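Local coordinates for protein orotidine 5'-phosphate decarboxylase (Pyrococcus horikoshii, PDB 2CZE) that probably catalyses the decarboxylation of orotidine 5'-monophosphate to UMP, the last step of de novo UMP biosynthesis, as a homodimer, at residues P162-Q167 / I182-A187. Residues are numbered along the deposited sequence; the frame is centred on the assembly and turned at random.
Sequences PGIGAQ and IIVGRA. With U5P (uridine-5'-monophosphate), chain C.
Ile-164 fills a hollow formed by Ile-182, the Ile-183 carbonyl and Val-184: its CG1 lies 3.6 Å from Ile-182 CG2, its CB faces Ile-183 O, and CB and CG2 meet Val-184 CG2. With chi1 at -56°, CG1 stands beside the backbone N, on the side of Ile-182. Pro-162 and Ile-183 run side by side, CB to CB 3.8 Å, and Pro-162 CG lies over a face of the uracil, 3.4 Å from U5P N3. Ala-187 CB, 4.1 Å from Gly-165 CA, occupies the place a side chain on Gly-165 would take. Arg-186, bent at chi3 (-77°), curls round U5P O1P, which accepts hydrogen bonds from its backbone N and its NE (169°); NH2 donates to U5P O3P (2.9 Å). Ala-166 CB sits over one guanidinium face, 3.6 Å from Arg-186 NE. Gln-167 NE2 donates to U5P O3P (2.7 Å) and O2, its OE1 held by Ser-109. Replacing Arg-186 by alanine removes the guanidinium, and O1P and O3P would probably lose a cationic partner. Water 1 joins Ile-164 O, Ala-166 N and Ala-187 N to O2P. The TIM-barrel loop after strand 158-161 and the turn into helix 186-189 thus bind phosphate; Gly-185 N (2.8 Å to U5P O2P), Arg-186 N and the guanidinium probably offset its charge.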
loop_
_atom_site.group_PDB
_atom_site.type_symbol
_atom_site.label_atom_id
_atom_site.label_comp_id
_atom_site.label_asym_id
_atom_site.label_seq_id
_atom_site.Cartn_x
_atom_site.Cartn_y
_atom_site.Cartn_z
ATOM N N PRO A 162 -2.452 5.511 -15.820
ATOM C CA PRO A 162 -1.031 5.789 -15.590
ATOM C C PRO A 162 -0.283 4.911 -16.599
ATOM O O PRO A 162 -0.907 4.107 -17.295
ATOM C CB PRO A 162 -0.820 5.350 -14.149
ATOM C CG PRO A 162 -1.741 4.161 -14.033
ATOM C CD PRO A 162 -2.993 4.619 -14.778
ATOM N N GLY A 163 1.038 5.051 -16.687
ATOM C CA GLY A 163 1.794 4.264 -17.648
ATOM C C GLY A 163 2.002 5.003 -18.963
ATOM O O GLY A 163 2.320 4.390 -19.981
ATOM N N ILE A 164 1.807 6.320 -18.935
ATOM C CA ILE A 164 1.981 7.166 -20.107
ATOM C C ILE A 164 3.373 7.799 -20.094
ATOM O O ILE A 164 3.760 8.418 -19.111
ATOM C CB ILE A 164 0.928 8.293 -20.121
ATOM C CG1 ILE A 164 -0.488 7.687 -20.046
ATOM C CG2 ILE A 164 1.093 9.151 -21.385
ATOM C CD1 ILE A 164 -0.852 6.779 -21.211
ATOM N N GLY A 165 4.122 7.647 -21.183
ATOM C CA GLY A 165 5.448 8.233 -21.240
ATOM C C GLY A 165 6.549 7.237 -20.913
ATOM O O GLY A 165 6.908 6.391 -21.729
ATOM N N ALA A 166 7.073 7.319 -19.699
ATOM C CA ALA A 166 8.148 6.432 -19.263
ATOM C C ALA A 166 7.830 4.948 -19.495
ATOM O O ALA A 166 8.652 4.193 -20.008
ATOM C CB ALA A 166 8.446 6.675 -17.768
ATOM N N GLN A 167 6.643 4.507 -19.101
ATOM C CA GLN A 167 6.306 3.096 -19.280
ATOM C C GLN A 167 5.948 2.702 -20.716
ATOM O O GLN A 167 5.678 1.526 -20.992
ATOM C CB GLN A 167 5.179 2.701 -18.326
ATOM C CG GLN A 167 5.595 2.821 -16.863
ATOM C CD GLN A 167 4.454 2.535 -15.928
ATOM O OE1 GLN A 167 3.864 1.451 -15.964
ATOM N NE2 GLN A 167 4.118 3.513 -15.088
ATOM N N ILE A 182 -5.188 11.286 -17.787
ATOM C CA ILE A 182 -3.905 10.751 -18.231
ATOM C C ILE A 182 -2.852 11.060 -17.154
ATOM O O ILE A 182 -2.460 12.203 -16.952
ATOM C CB ILE A 182 -3.505 11.415 -19.582
ATOM C CG1 ILE A 182 -4.558 11.089 -20.642
ATOM C CG2 ILE A 182 -2.130 10.944 -20.042
ATOM C CD1 ILE A 182 -4.682 9.589 -20.939
ATOM N N ILE A 183 -2.415 10.035 -16.442
ATOM C CA ILE A 183 -1.433 10.218 -15.388
ATOM C C ILE A 183 -0.031 10.196 -15.982
ATOM O O ILE A 183 0.335 9.275 -16.709
ATOM C CB ILE A 183 -1.576 9.120 -14.327
ATOM C CG1 ILE A 183 -2.958 9.233 -13.668
ATOM C CG2 ILE A 183 -0.472 9.246 -13.280
ATOM C CD1 ILE A 183 -3.343 8.004 -12.843
ATOM N N VAL A 184 0.753 11.222 -15.675
ATOM C CA VAL A 184 2.105 11.311 -16.209
ATOM C C VAL A 184 3.062 11.723 -15.119
ATOM O O VAL A 184 2.861 12.745 -14.468
ATOM C CB VAL A 184 2.202 12.343 -17.369
ATOM C CG1 VAL A 184 3.637 12.377 -17.911
ATOM C CG2 VAL A 184 1.237 11.958 -18.496
ATOM N N GLY A 185 4.101 10.915 -14.930
ATOM C CA GLY A 185 5.096 11.198 -13.916
ATOM C C GLY A 185 6.444 11.575 -14.507
ATOM O O GLY A 185 6.658 12.732 -14.879
ATOM N N ARG A 186 7.342 10.594 -14.600
ATOM C CA ARG A 186 8.699 10.823 -15.100
ATOM C C ARG A 186 8.823 11.638 -16.387
ATOM O O ARG A 186 9.724 12.483 -16.499
ATOM C CB ARG A 186 9.432 9.480 -15.246
ATOM C CG ARG A 186 9.772 8.842 -13.875
ATOM C CD ARG A 186 10.183 7.371 -13.999
ATOM N NE ARG A 186 9.012 6.522 -14.211
ATOM C CZ ARG A 186 9.065 5.214 -14.414
ATOM N NH1 ARG A 186 10.237 4.591 -14.448
ATOM N NH2 ARG A 186 7.948 4.521 -14.550
ATOM N N ALA A 187 7.939 11.402 -17.357
ATOM C CA ALA A 187 8.018 12.147 -18.619
ATOM C C ALA A 187 7.931 13.653 -18.380
ATOM O O ALA A 187 8.366 14.446 -19.216
ATOM C CB ALA A 187 6.918 11.704 -19.594
HETATM N N1 U5P C . 0.906 3.876 -11.020
HETATM C C2 U5P C . 1.334 3.244 -12.196
HETATM N N3 U5P C . 0.637 2.126 -12.666
HETATM C C4 U5P C . -0.478 1.640 -11.970
HETATM C C5 U5P C . -0.898 2.262 -10.797
HETATM C C6 U5P C . -0.207 3.373 -10.328
HETATM O O2 U5P C . 2.320 3.647 -12.818
HETATM O O4 U5P C . -1.093 0.672 -12.412
HETATM C "C1'" U5P C . 1.557 5.119 -10.541
HETATM C "C2'" U5P C . 3.071 4.980 -10.363
HETATM O "O2'" U5P C . 3.336 4.533 -9.031
HETATM C "C3'" U5P C . 3.496 6.443 -10.490
HETATM C "C4'" U5P C . 2.581 6.922 -11.620
HETATM O "O3'" U5P C . 3.228 7.166 -9.285
HETATM O "O4'" U5P C . 1.368 6.155 -11.520
HETATM C "C5'" U5P C . 3.232 6.642 -12.978
HETATM O "O5'" U5P C . 4.404 7.449 -13.090
HETATM P P U5P C . 5.364 7.427 -14.383
HETATM O O1P U5P C . 6.687 7.991 -14.034
HETATM O O2P U5P C . 4.603 8.261 -15.529
HETATM O O3P U5P C . 5.456 5.904 -14.890
HETATM O O HOH W 1 5.918 9.228 -17.571
HETATM O O HOH W 2 2.212 7.411 -16.131
#